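Local structure of extracellular invertase (Aspergillus kawachii, 5XH8) at residues 5-10 / 20-25; 372-377 / 550-555; 377-382 / 556-561. The protein cleaves beta-fructofuranosides as a glycoside hydrolase family 32 enzyme and, with high transfructosylation activity, transfers fructosyl groups, probably building fructooligosaccharides such as 1-kestose. One frame throughout, in Å; residues are numbered along the deposited sequence.

Contact 1: 5-10 / 20-25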
ATOM      1  N   ILE A   5      17.089 -14.546  47.911  1.00 39.83           N
ATOM      2  CA  ILE A   5      18.102 -13.561  47.487  1.00 36.67           C
ATOM      3  C   ILE A   5      18.549 -12.696  48.661  1.00 37.77           C
ATOM      4  O   ILE A   5      17.743 -11.954  49.245  1.00 37.01           O
ATOM      5  CB  ILE A   5      17.621 -12.603  46.378  1.00 36.09           C
ATOM      6  CG1 ILE A   5      16.946 -13.348  45.204  1.00 37.70           C
ATOM      7  CG2 ILE A   5      18.801 -11.786  45.853  1.00 36.67           C
ATOM      8  CD1 ILE A   5      17.874 -14.073  44.273  1.00 36.65           C
ATOM      9  N   ASP A   6      19.835 -12.753  48.972  1.00 33.48           N
ATOM     10  CA  ASP A   6      20.406 -11.955  50.034  1.00 31.78           C
ATOM     11  C   ASP A   6      21.468 -11.085  49.415  1.00 29.74           C
ATOM     12  O   ASP A   6      22.506 -11.573  48.971  1.00 30.12           O
ATOM     13  CB  ASP A   6      20.993 -12.860  51.108  1.00 33.05           C
ATOM     14  CG  ASP A   6      21.501 -12.089  52.313  1.00 34.70           C
ATOM     15  OD1 ASP A   6      21.891 -10.900  52.186  1.00 30.36           O
ATOM     16  OD2 ASP A   6      21.524 -12.704  53.398  1.00 40.08           O
ATOM     17  N   TYR A   7      21.207  -9.780  49.392  1.00 29.05           N
ATOM     18  CA  TYR A   7      22.099  -8.830  48.732  1.00 29.73           C
ATOM     19  C   TYR A   7      23.331  -8.476  49.568  1.00 30.10           C
ATOM     20  O   TYR A   7      24.118  -7.632  49.147  1.00 28.46           O
ATOM     21  CB  TYR A   7      21.328  -7.566  48.287  1.00 30.90           C
ATOM     22  CG  TYR A   7      20.297  -7.881  47.215  1.00 31.42           C
ATOM     23  CD1 TYR A   7      20.693  -8.213  45.904  1.00 31.32           C
ATOM     24  CD2 TYR A   7      18.935  -7.885  47.516  1.00 33.42           C
ATOM     25  CE1 TYR A   7      19.760  -8.532  44.931  1.00 30.92           C
ATOM     26  CE2 TYR A   7      17.981  -8.181  46.540  1.00 32.85           C
ATOM     27  CZ  TYR A   7      18.399  -8.494  45.254  1.00 33.65           C
ATOM     28  OH  TYR A   7      17.449  -8.810  44.318  1.00 31.31           O
ATOM     29  N   ASN A   8      23.504  -9.106  50.741  1.00 28.95           N
ATOM     30  CA  ASN A   8      24.801  -9.075  51.429  1.00 30.35           C
ATOM     31  C   ASN A   8      25.705 -10.220  51.044  1.00 30.29           C
ATOM     32  O   ASN A   8      26.881 -10.161  51.330  1.00 32.94           O
ATOM     33  CB  ASN A   8      24.622  -9.061  52.947  1.00 32.10           C
ATOM     34  CG  ASN A   8      23.892  -7.835  53.423  1.00 32.22           C
ATOM     35  OD1 ASN A   8      24.261  -6.699  53.108  1.00 33.77           O
ATOM     36  ND2 ASN A   8      22.846  -8.056  54.177  1.00 33.89           N
ATOM     37  N   VAL A   9      25.165 -11.245  50.387  1.00 30.90           N
ATOM     38  CA  VAL A   9      25.914 -12.400  49.929  1.00 29.72           C
ATOM     39  C   VAL A   9      26.281 -12.207  48.467  1.00 31.76           C
ATOM     40  O   VAL A   9      25.550 -11.540  47.695  1.00 30.85           O
ATOM     41  CB  VAL A   9      25.089 -13.695  50.126  1.00 31.19           C
ATOM     42  CG1 VAL A   9      25.798 -14.915  49.551  1.00 32.02           C
ATOM     43  CG2 VAL A   9      24.831 -13.917  51.611  1.00 31.54           C
ATOM     44  N   ALA A  10      27.429 -12.764  48.090  1.00 28.63           N
ATOM     45  CA  ALA A  10      27.948 -12.645  46.738  1.00 30.09           C
ATOM     46  C   ALA A  10      26.938 -13.167  45.694  1.00 28.95           C
ATOM     47  O   ALA A  10      26.154 -14.092  45.991  1.00 29.46           O
ATOM     48  CB  ALA A  10      29.263 -13.394  46.609  1.00 30.61           C
ATOM     49  N   GLY A  20      12.066 -14.395  36.814  1.00 28.59           N
ATOM     50  CA  GLY A  20      11.384 -13.448  37.703  1.00 27.73           C
ATOM     51  C   GLY A  20      12.063 -13.159  39.027  1.00 28.00           C
ATOM     52  O   GLY A  20      11.634 -12.252  39.721  1.00 27.25           O
ATOM     53  N   SER A  21      13.144 -13.887  39.371  1.00 28.16           N
ATOM     54  CA  SER A  21      13.741 -13.795  40.701  1.00 26.53           C
ATOM     55  C   SER A  21      14.449 -12.462  40.905  1.00 25.51           C
ATOM     56  O   SER A  21      14.558 -12.003  42.033  1.00 26.71           O
ATOM     57  CB  SER A  21      14.700 -14.984  40.954  1.00 27.69           C
ATOM     58  OG  SER A  21      15.816 -14.938  40.079  1.00 25.96           O
ATOM     59  N   LEU A  22      14.887 -11.818  39.820  1.00 26.35           N
ATOM     60  CA  LEU A  22      15.524 -10.509  39.895  1.00 24.29           C
ATOM     61  C   LEU A  22      14.620  -9.337  39.437  1.00 25.04           C
ATOM     62  O   LEU A  22      15.119  -8.280  39.063  1.00 25.12           O
ATOM     63  CB  LEU A  22      16.820 -10.519  39.104  1.00 26.36           C
ATOM     64  CG  LEU A  22      17.893 -11.568  39.468  1.00 27.32           C
ATOM     65  CD1 LEU A  22      19.072 -11.421  38.535  1.00 26.44           C
ATOM     66  CD2 LEU A  22      18.353 -11.422  40.918  1.00 27.02           C
ATOM     67  N   PHE A  23      13.307  -9.490  39.536  1.00 26.30           N
ATOM     68  CA  PHE A  23      12.381  -8.445  39.083  1.00 26.31           C
ATOM     69  C   PHE A  23      12.625  -7.102  39.782  1.00 27.63           C
ATOM     70  O   PHE A  23      12.754  -6.070  39.117  1.00 24.63           O
ATOM     71  CB  PHE A  23      10.929  -8.898  39.263  1.00 26.54           C
ATOM     72  CG  PHE A  23       9.925  -7.923  38.731  1.00 25.82           C
ATOM     73  CD1 PHE A  23       9.632  -7.876  37.369  1.00 26.06           C
ATOM     74  CD2 PHE A  23       9.264  -7.050  39.586  1.00 26.97           C
ATOM     75  CE1 PHE A  23       8.693  -6.955  36.868  1.00 26.76           C
ATOM     76  CE2 PHE A  23       8.339  -6.121  39.090  1.00 28.57           C
ATOM     77  CZ  PHE A  23       8.055  -6.087  37.724  1.00 27.26           C
ATOM     78  N   GLU A  24      12.752  -7.116  41.109  1.00 28.08           N
ATOM     79  CA  GLU A  24      12.947  -5.876  41.868  1.00 27.76           C
ATOM     80  C   GLU A  24      14.379  -5.382  41.973  1.00 27.78           C
ATOM     81  O   GLU A  24      14.597  -4.230  42.354  1.00 29.26           O
ATOM     82  CB  GLU A  24      12.328  -5.993  43.279  1.00 29.30           C
ATOM     83  CG  GLU A  24      10.812  -6.213  43.310  1.00 32.17           C
ATOM     84  CD  GLU A  24       9.960  -5.040  42.747  1.00 37.06           C
ATOM     85  OE1 GLU A  24      10.506  -3.963  42.413  1.00 38.54           O
ATOM     86  OE2 GLU A  24       8.714  -5.196  42.615  1.00 38.07           O
ATOM     87  N   THR A  25      15.352  -6.212  41.593  1.00 26.74           N
ATOM     88  CA  THR A  25      16.755  -5.986  41.922  1.00 25.21           C
ATOM     89  C   THR A  25      17.242  -4.615  41.544  1.00 26.83           C
ATOM     90  O   THR A  25      17.810  -3.886  42.391  1.00 26.28           O
ATOM     91  CB  THR A  25      17.645  -7.045  41.238  1.00 26.10           C
ATOM     92  OG1 THR A  25      17.191  -8.344  41.621  1.00 23.29           O
ATOM     93  CG2 THR A  25      19.125  -6.892  41.632  1.00 27.84           C
TER

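Contact 2: 372-377 / 550-555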
ATOM      1  N   LEU A 372      13.480  10.344  32.850  1.00 24.37           N
ATOM      2  CA  LEU A 372      12.573  11.301  33.456  1.00 23.93           C
ATOM      3  C   LEU A 372      12.047  12.274  32.364  1.00 22.67           C
ATOM      4  O   LEU A 372      12.793  12.645  31.460  1.00 21.05           O
ATOM      5  CB  LEU A 372      13.296  12.138  34.526  1.00 24.62           C
ATOM      6  CG  LEU A 372      13.941  11.414  35.713  1.00 24.63           C
ATOM      7  CD1 LEU A 372      14.838  12.400  36.448  1.00 25.22           C
ATOM      8  CD2 LEU A 372      12.866  10.800  36.595  1.00 25.52           C
ATOM      9  N   PRO A 373      10.776  12.682  32.452  1.00 21.96           N
ATOM     10  CA  PRO A 373      10.295  13.665  31.487  1.00 22.30           C
ATOM     11  C   PRO A 373      11.141  14.917  31.590  1.00 24.26           C
ATOM     12  O   PRO A 373      11.458  15.346  32.719  1.00 25.76           O
ATOM     13  CB  PRO A 373       8.861  13.950  31.949  1.00 21.47           C
ATOM     14  CG  PRO A 373       8.806  13.509  33.380  1.00 22.90           C
ATOM     15  CD  PRO A 373       9.761  12.352  33.465  1.00 22.17           C
ATOM     16  N   ARG A 374      11.504  15.495  30.445  1.00 23.88           N
ATOM     17  CA  ARG A 374      12.347  16.687  30.412  1.00 23.30           C
ATOM     18  C   ARG A 374      11.614  17.853  29.721  1.00 26.86           C
ATOM     19  O   ARG A 374      10.992  17.676  28.660  1.00 23.43           O
ATOM     20  CB  ARG A 374      13.652  16.406  29.696  1.00 24.06           C
ATOM     21  CG  ARG A 374      14.539  15.440  30.447  1.00 23.36           C
ATOM     22  CD  ARG A 374      15.747  14.958  29.685  1.00 24.52           C
ATOM     23  NE  ARG A 374      16.448  13.969  30.516  1.00 24.52           N
ATOM     24  CZ  ARG A 374      17.503  13.249  30.148  1.00 24.15           C
ATOM     25  NH1 ARG A 374      18.033  13.358  28.941  1.00 24.54           N
ATOM     26  NH2 ARG A 374      18.028  12.403  31.017  1.00 25.55           N
ATOM     27  N   GLU A 375      11.669  19.022  30.367  1.00 26.03           N
ATOM     28  CA  GLU A 375      11.269  20.297  29.766  1.00 26.87           C
ATOM     29  C   GLU A 375      12.377  20.778  28.849  1.00 26.63           C
ATOM     30  O   GLU A 375      13.556  20.764  29.229  1.00 25.76           O
ATOM     31  CB  GLU A 375      10.948  21.355  30.847  1.00 26.63           C
ATOM     32  CG  GLU A 375       9.631  21.103  31.530  1.00 26.78           C
ATOM     33  CD  GLU A 375       9.346  22.071  32.663  1.00 28.84           C
ATOM     34  OE1 GLU A 375       9.889  23.170  32.606  1.00 29.60           O
ATOM     35  OE2 GLU A 375       8.559  21.757  33.586  1.00 27.02           O
ATOM     36  N   LEU A 376      11.997  21.142  27.616  1.00 26.75           N
ATOM     37  CA  LEU A 376      12.916  21.768  26.676  1.00 28.28           C
ATOM     38  C   LEU A 376      12.526  23.238  26.487  1.00 29.98           C
ATOM     39  O   LEU A 376      11.320  23.576  26.400  1.00 29.14           O
ATOM     40  CB  LEU A 376      12.917  21.042  25.339  1.00 28.33           C
ATOM     41  CG  LEU A 376      13.250  19.552  25.355  1.00 28.57           C
ATOM     42  CD1 LEU A 376      13.396  19.067  23.913  1.00 28.97           C
ATOM     43  CD2 LEU A 376      14.504  19.227  26.152  1.00 28.37           C
ATOM     44  N   ARG A 377      13.537  24.107  26.467  1.00 30.50           N
ATOM     45  CA  ARG A 377      13.320  25.568  26.299  1.00 31.10           C
ATOM     46  C   ARG A 377      14.586  26.209  25.763  1.00 30.00           C
ATOM     47  O   ARG A 377      15.645  25.583  25.754  1.00 26.09           O
ATOM     48  CB  ARG A 377      12.903  26.224  27.624  1.00 32.22           C
ATOM     49  CG  ARG A 377      14.011  26.346  28.675  1.00 33.03           C
ATOM     50  CD  ARG A 377      13.476  26.817  30.022  1.00 34.70           C
ATOM     51  NE  ARG A 377      14.540  27.045  31.008  1.00 36.46           N
ATOM     52  CZ  ARG A 377      15.382  28.095  31.027  1.00 40.52           C
ATOM     53  NH1 ARG A 377      15.356  29.050  30.081  1.00 40.10           N
ATOM     54  NH2 ARG A 377      16.305  28.167  31.987  1.00 39.91           N
ATOM     55  N   VAL A 550      19.031   3.163  37.467  1.00 24.05           N
ATOM     56  CA  VAL A 550      18.984   4.218  36.468  1.00 23.04           C
ATOM     57  C   VAL A 550      19.716   5.441  36.993  1.00 23.63           C
ATOM     58  O   VAL A 550      19.280   6.030  37.957  1.00 24.70           O
ATOM     59  CB  VAL A 550      17.528   4.603  36.119  1.00 22.28           C
ATOM     60  CG1 VAL A 550      17.521   5.670  35.034  1.00 22.23           C
ATOM     61  CG2 VAL A 550      16.757   3.382  35.682  1.00 22.71           C
ATOM     62  N   LEU A 551      20.815   5.823  36.341  1.00 25.85           N
ATOM     63  CA  LEU A 551      21.532   7.045  36.654  1.00 26.43           C
ATOM     64  C   LEU A 551      21.279   8.097  35.574  1.00 25.99           C
ATOM     65  O   LEU A 551      21.525   7.851  34.398  1.00 27.37           O
ATOM     66  CB  LEU A 551      23.057   6.787  36.757  1.00 27.02           C
ATOM     67  CG  LEU A 551      23.949   8.045  36.881  1.00 26.57           C
ATOM     68  CD1 LEU A 551      23.652   8.876  38.126  1.00 26.90           C
ATOM     69  CD2 LEU A 551      25.408   7.631  36.852  1.00 27.82           C
ATOM     70  N   GLU A 552      20.827   9.269  35.995  1.00 25.47           N
ATOM     71  CA  GLU A 552      20.750  10.437  35.136  1.00 27.05           C
ATOM     72  C   GLU A 552      21.617  11.557  35.725  1.00 27.00           C
ATOM     73  O   GLU A 552      21.454  11.951  36.885  1.00 27.67           O
ATOM     74  CB  GLU A 552      19.302  10.891  34.966  1.00 26.52           C
ATOM     75  CG  GLU A 552      18.425   9.823  34.296  1.00 26.33           C
ATOM     76  CD  GLU A 552      17.030  10.305  33.912  1.00 26.27           C
ATOM     77  OE1 GLU A 552      16.887  11.471  33.489  1.00 26.72           O
ATOM     78  OE2 GLU A 552      16.067   9.507  33.990  1.00 24.33           O
ATOM     79  N   VAL A 553      22.535  12.052  34.902  1.00 27.61           N
ATOM     80  CA  VAL A 553      23.437  13.128  35.257  1.00 26.66           C
ATOM     81  C   VAL A 553      23.045  14.379  34.463  1.00 27.98           C
ATOM     82  O   VAL A 553      23.111  14.374  33.239  1.00 26.69           O
ATOM     83  CB  VAL A 553      24.887  12.737  34.915  1.00 27.50           C
ATOM     84  CG1 VAL A 553      25.851  13.863  35.313  1.00 28.88           C
ATOM     85  CG2 VAL A 553      25.251  11.423  35.602  1.00 27.66           C
ATOM     86  N   TYR A 554      22.630  15.424  35.175  1.00 27.74           N
ATOM     87  CA  TYR A 554      22.346  16.728  34.616  1.00 30.26           C
ATOM     88  C   TYR A 554      23.409  17.769  35.023  1.00 33.06           C
ATOM     89  O   TYR A 554      23.945  17.724  36.159  1.00 31.41           O
ATOM     90  CB  TYR A 554      20.986  17.216  35.092  1.00 29.27           C
ATOM     91  CG  TYR A 554      19.798  16.349  34.675  1.00 28.99           C
ATOM     92  CD1 TYR A 554      19.434  15.215  35.403  1.00 29.78           C
ATOM     93  CD2 TYR A 554      19.026  16.685  33.562  1.00 30.69           C
ATOM     94  CE1 TYR A 554      18.347  14.425  35.022  1.00 28.68           C
ATOM     95  CE2 TYR A 554      17.921  15.918  33.178  1.00 29.92           C
ATOM     96  CZ  TYR A 554      17.588  14.783  33.896  1.00 28.94           C
ATOM     97  OH  TYR A 554      16.492  14.048  33.497  1.00 25.54           O
ATOM     98  N   ALA A 555      23.669  18.724  34.118  1.00 31.46           N
ATOM     99  CA  ALA A 555      24.569  19.864  34.415  1.00 31.82           C
ATOM    100  C   ALA A 555      24.103  21.158  33.761  1.00 33.72           C
ATOM    101  O   ALA A 555      23.798  21.194  32.546  1.00 33.82           O
ATOM    102  CB  ALA A 555      26.002  19.554  34.019  1.00 32.23           C
TER

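Contact 3: 377-382 / 556-561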
ATOM      1  N   ARG A 377      13.537  24.107  26.467  1.00 30.50           N
ATOM      2  CA  ARG A 377      13.320  25.568  26.299  1.00 31.10           C
ATOM      3  C   ARG A 377      14.586  26.209  25.763  1.00 30.00           C
ATOM      4  O   ARG A 377      15.645  25.583  25.754  1.00 26.09           O
ATOM      5  CB  ARG A 377      12.903  26.224  27.624  1.00 32.22           C
ATOM      6  CG  ARG A 377      14.011  26.346  28.675  1.00 33.03           C
ATOM      7  CD  ARG A 377      13.476  26.817  30.022  1.00 34.70           C
ATOM      8  NE  ARG A 377      14.540  27.045  31.008  1.00 36.46           N
ATOM      9  CZ  ARG A 377      15.382  28.095  31.027  1.00 40.52           C
ATOM     10  NH1 ARG A 377      15.356  29.050  30.081  1.00 40.10           N
ATOM     11  NH2 ARG A 377      16.305  28.167  31.987  1.00 39.91           N
ATOM     12  N   VAL A 378      14.481  27.463  25.326  1.00 31.15           N
ATOM     13  CA  VAL A 378      15.676  28.190  24.889  1.00 31.37           C
ATOM     14  C   VAL A 378      16.391  28.667  26.152  1.00 30.98           C
ATOM     15  O   VAL A 378      15.764  29.278  26.999  1.00 29.28           O
ATOM     16  CB  VAL A 378      15.354  29.380  23.948  1.00 32.70           C
ATOM     17  CG1 VAL A 378      16.646  30.039  23.481  1.00 33.45           C
ATOM     18  CG2 VAL A 378      14.576  28.897  22.740  1.00 33.48           C
ATOM     19  N   LEU A 379      17.662  28.311  26.306  1.00 31.71           N
ATOM     20  CA  LEU A 379      18.414  28.692  27.495  1.00 37.85           C
ATOM     21  C   LEU A 379      19.403  29.771  27.090  1.00 38.69           C
ATOM     22  O   LEU A 379      20.108  29.613  26.083  1.00 37.97           O
ATOM     23  CB  LEU A 379      19.165  27.498  28.105  1.00 37.21           C
ATOM     24  CG  LEU A 379      20.155  27.834  29.240  1.00 38.60           C
ATOM     25  CD1 LEU A 379      19.426  28.421  30.432  1.00 38.57           C
ATOM     26  CD2 LEU A 379      20.952  26.617  29.671  1.00 39.77           C
ATOM     27  N   TYR A 380      19.454  30.853  27.868  1.00 41.59           N
ATOM     28  CA  TYR A 380      20.459  31.905  27.644  1.00 43.01           C
ATOM     29  C   TYR A 380      21.528  31.873  28.716  1.00 42.86           C
ATOM     30  O   TYR A 380      21.220  31.709  29.893  1.00 45.20           O
ATOM     31  CB  TYR A 380      19.808  33.282  27.574  1.00 44.36           C
ATOM     32  CG  TYR A 380      18.931  33.426  26.356  1.00 43.99           C
ATOM     33  CD1 TYR A 380      19.475  33.754  25.113  1.00 43.87           C
ATOM     34  CD2 TYR A 380      17.561  33.193  26.435  1.00 45.52           C
ATOM     35  CE1 TYR A 380      18.662  33.880  23.994  1.00 42.77           C
ATOM     36  CE2 TYR A 380      16.748  33.307  25.315  1.00 42.71           C
ATOM     37  CZ  TYR A 380      17.306  33.649  24.109  1.00 41.13           C
ATOM     38  OH  TYR A 380      16.500  33.742  23.021  1.00 41.97           O
ATOM     39  N   ILE A 381      22.780  31.997  28.288  1.00 42.03           N
ATOM     40  CA  ILE A 381      23.909  32.054  29.187  1.00 44.72           C
ATOM     41  C   ILE A 381      24.519  33.467  29.087  1.00 47.05           C
ATOM     42  O   ILE A 381      25.220  33.766  28.109  1.00 43.77           O
ATOM     43  CB  ILE A 381      24.966  31.010  28.809  1.00 43.69           C
ATOM     44  CG1 ILE A 381      24.336  29.610  28.677  1.00 42.39           C
ATOM     45  CG2 ILE A 381      26.072  30.997  29.851  1.00 45.48           C
ATOM     46  CD1 ILE A 381      25.305  28.578  28.149  1.00 41.31           C
ATOM     47  N   PRO A 382      24.246  34.340  30.084  1.00 47.09           N
ATOM     48  CA  PRO A 382      24.776  35.714  29.996  1.00 48.07           C
ATOM     49  C   PRO A 382      26.193  35.874  30.557  1.00 47.35           C
ATOM     50  O   PRO A 382      26.717  34.979  31.227  1.00 46.78           O
ATOM     51  CB  PRO A 382      23.755  36.536  30.796  1.00 47.17           C
ATOM     52  CG  PRO A 382      23.186  35.577  31.785  1.00 48.93           C
ATOM     53  CD  PRO A 382      23.294  34.190  31.196  1.00 47.41           C
ATOM     54  N   ASN A 556      23.972  22.197  34.590  1.00 33.62           N
ATOM     55  CA  ASN A 556      23.902  23.583  34.132  1.00 34.48           C
ATOM     56  C   ASN A 556      22.678  23.857  33.264  1.00 35.73           C
ATOM     57  O   ASN A 556      22.697  24.759  32.422  1.00 34.54           O
ATOM     58  CB  ASN A 556      25.209  23.951  33.404  1.00 36.47           C
ATOM     59  CG  ASN A 556      26.401  24.039  34.357  1.00 41.63           C
ATOM     60  OD1 ASN A 556      26.960  25.116  34.555  1.00 49.07           O
ATOM     61  ND2 ASN A 556      26.807  22.916  34.928  1.00 39.36           N
ATOM     62  N   GLY A 557      21.614  23.065  33.475  1.00 34.77           N
ATOM     63  CA  GLY A 557      20.375  23.149  32.700  1.00 32.63           C
ATOM     64  C   GLY A 557      20.508  22.952  31.205  1.00 31.58           C
ATOM     65  O   GLY A 557      19.607  23.356  30.465  1.00 30.86           O
ATOM     66  N   ARG A 558      21.618  22.354  30.761  1.00 30.56           N
ATOM     67  CA  ARG A 558      21.902  22.162  29.335  1.00 33.53           C
ATOM     68  C   ARG A 558      22.630  20.862  28.990  1.00 33.10           C
ATOM     69  O   ARG A 558      23.095  20.702  27.881  1.00 34.91           O
ATOM     70  CB  ARG A 558      22.714  23.354  28.799  1.00 35.87           C
ATOM     71  CG  ARG A 558      24.122  23.490  29.362  1.00 37.50           C
ATOM     72  CD  ARG A 558      24.654  24.911  29.148  1.00 40.57           C
ATOM     73  NE  ARG A 558      26.112  24.994  29.301  1.00 40.68           N
ATOM     74  CZ  ARG A 558      26.778  25.785  30.152  1.00 43.09           C
ATOM     75  NH1 ARG A 558      26.144  26.608  30.995  1.00 45.25           N
ATOM     76  NH2 ARG A 558      28.109  25.750  30.157  1.00 41.02           N
ATOM     77  N   PHE A 559      22.722  19.931  29.928  1.00 32.81           N
ATOM     78  CA  PHE A 559      23.495  18.721  29.731  1.00 31.96           C
ATOM     79  C   PHE A 559      22.768  17.579  30.393  1.00 30.10           C
ATOM     80  O   PHE A 559      22.277  17.736  31.505  1.00 30.91           O
ATOM     81  CB  PHE A 559      24.866  18.855  30.358  1.00 31.22           C
ATOM     82  CG  PHE A 559      25.693  17.619  30.273  1.00 28.38           C
ATOM     83  CD1 PHE A 559      25.634  16.654  31.278  1.00 29.21           C
ATOM     84  CD2 PHE A 559      26.528  17.412  29.204  1.00 28.81           C
ATOM     85  CE1 PHE A 559      26.402  15.505  31.200  1.00 28.32           C
ATOM     86  CE2 PHE A 559      27.303  16.273  29.121  1.00 29.59           C
ATOM     87  CZ  PHE A 559      27.251  15.324  30.130  1.00 29.40           C
ATOM     88  N   ALA A 560      22.707  16.442  29.697  1.00 29.65           N
ATOM     89  CA  ALA A 560      22.196  15.193  30.280  1.00 28.87           C
ATOM     90  C   ALA A 560      22.957  13.990  29.773  1.00 26.98           C
ATOM     91  O   ALA A 560      23.208  13.875  28.577  1.00 25.22           O
ATOM     92  CB  ALA A 560      20.701  15.024  30.006  1.00 28.59           C
ATOM     93  N   LEU A 561      23.298  13.091  30.700  1.00 28.44           N
ATOM     94  CA  LEU A 561      23.992  11.840  30.406  1.00 28.98           C
ATOM     95  C   LEU A 561      23.409  10.746  31.314  1.00 28.62           C
ATOM     96  O   LEU A 561      23.460  10.874  32.551  1.00 27.97           O
ATOM     97  CB  LEU A 561      25.478  11.978  30.678  1.00 30.72           C
ATOM     98  CG  LEU A 561      26.361  10.716  30.642  1.00 34.14           C
ATOM     99  CD1 LEU A 561      26.296  10.001  29.324  1.00 35.52           C
ATOM    100  CD2 LEU A 561      27.807  11.093  30.906  1.00 37.18           C
TER

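Contact 1: 5-10 / 20-25
The N-terminal loop that precedes strand 37-47 folds back on itself where Tyr7 meets Thr25. Each segment contains a type I beta turn, Asp6 to Val9 and Gly20 to Phe23, and the side chains of Ile5 and Tyr7 meet Leu22 and Thr25. Tyr7 OH lies 2.7 Å from Thr25 OG1 in a hydrogen bond. Either hydroxyl could be the donor. Thr25 OG1 sits anti to its carbonyl carbon (chi1 -56°), beside the backbone N, and this places it before the phenol oxygen. Thr25 OG1 is also 3.3 Å from Leu22 O. That bond is weak and competes for the one Thr25 hydroxyl proton, which may go to Tyr7 OH instead. Thr25 CG2 approaches the Tyr7 ring obliquely, 3.7 Å from Tyr7 CE1.

Within segment 5-10, Ile5 CG2 lies over one face of the Tyr7 ring, 3.3 Å above its plane and offset toward the rim. Ile5 CD1 is 4.3 Å from Leu22 CD2, the apolar part of the contact. Ile5 CG1 is 4.2 Å from Ser21 O, a loose approach to the backbone. The first turn has its own polar support: Asn8 N donates to Asp6 OD1 at 2.8 Å, an Asx turn.

This is a surface contact, and a bound glycerol lies near the Tyr7 side chain. Tyr7 meets the Trp568 ring edge-to-face, and Ser21 OG bonds to Pro18 O. Leu22 has a backbone bond to Gln363, in helix 361-364, which leads into strand 366-385.

Contact 2: 372-377 / 550-555
Arg374 and Glu552 each carry CG anti to the carbonyl carbon (chi1 -67° and -62°), beside the backbone N. Both chains are then extended, and they cross obliquely. The guanidinium and the carboxylate meet as a salt bridge, with Arg374 NH2 2.9 Å from Glu552 OE1. OE1 lies near the guanidinium plane, at its edge. The N-H in turn comes from above the carboxylate plane, and the two planes are 64° apart.

Tyr554 completes the group. Arg374 NE donates to Tyr554 OH at 3.0 Å, with the oxygen tilted somewhat out of the guanidinium plane. Tyr554 OH donates to Glu552 OE1 in a weak bond of 2.6 Å. The hydroxyl therefore links arginine and glutamate a second time.

The contact joins strand 366-385, from the family 32 N-terminal region, to strand 550-555 in the C-terminal sheet. It is buried, close to the centre of the chain, where the propeller and the beta-sandwich of this family face each other. The strands are not paired; side chains bridge them.

Glu552 OE2 takes the backbone N-H of Leu372 N at 2.9 Å through its syn lone pair. OE2 is also hydrogen-bonded to His31 NE2, the strongest polar partner of this carboxylate. Leu372 CG lies close to the same oxygen, 3.3 Å from Glu552 OE2. The apolar pair is separate: Leu372 CD1 is 4.3 Å from Tyr554 CE1. Further partners fix the guanidinium: Arg374 NH1 forms a salt bridge with Asp313 OD2, and Arg374 NH2 bonds to Ser562 OG.

Contact 3: 377-382 / 556-561
A methyl group lies on the face of a guanidinium: Ile381 CD1 sits over Arg558, 3.4 Å above its plane and offset toward the rim. Ile381 CD1 is nearest to Arg558 NH1, at 3.6 Å, and touches Arg558 CZ at 3.7 Å. Ile381 CD1 also reaches Arg558 CD, at 3.9 Å. The two side chains cross at about a right angle. The contact is thus one of dispersion between an apolar tip and a flat charged group.

The guanidinium is held from outside the two segments. Arg558 NH1 forms a salt bridge with Glu538 OE2 on strand 534-547, and Arg558 NH2 bonds to Arg525 O. These bonds probably set the rotation of the guanidinium, one face of which meets Ile381 CD1.

Leu379 makes the other half of the contact. Its CG is anti to the backbone N (chi1 171°), and from CG the CD2 methyl reaches the turn. Leu379 CD2 lies 3.6 Å from Gly557 O and 3.8 Å from Asn556 O. Leu379 CD2 is also 3.8 Å from Arg558 CB, so one methyl touches both carbonyl oxygens and the root of the arginine. Asn556 and Gly557 both have positive phi, in a left-handed conformation, which carries the chain round.

Leu379 and Ile381 are alternate residues of strand 366-385 and point to the same side, toward the turn. That turn joins strands 550-555 and 559-564, which pair antiparallel as a beta hairpin. A classic beta bulge, with Arg558 and Phe559 opposite Ala555, follows the tight turn of this hairpin in the antiparallel sheet of the C-terminal family 32 region.

Overall arrangement
From the N terminus, contact 1 closes a short loop of nine intervening residues before strand 37-47. It is complete well before the others begin, and its atoms come no nearer than about 9 Å to contact 2. Contacts 2 and 3 are long-range, with over 170 residues between their segments. Their segments alternate along the chain, so the two cross. Both use strand 366-385 and share Arg377. On the other side they use successive strands, 550-555 and 559-564, of one antiparallel sheet, paired there by a probable hydrogen bond from Val553 N to Leu561 O (2.8 Å). Together they tie strand 366-385 of the N-terminal family 32 region to the hairpin of the C-terminal one.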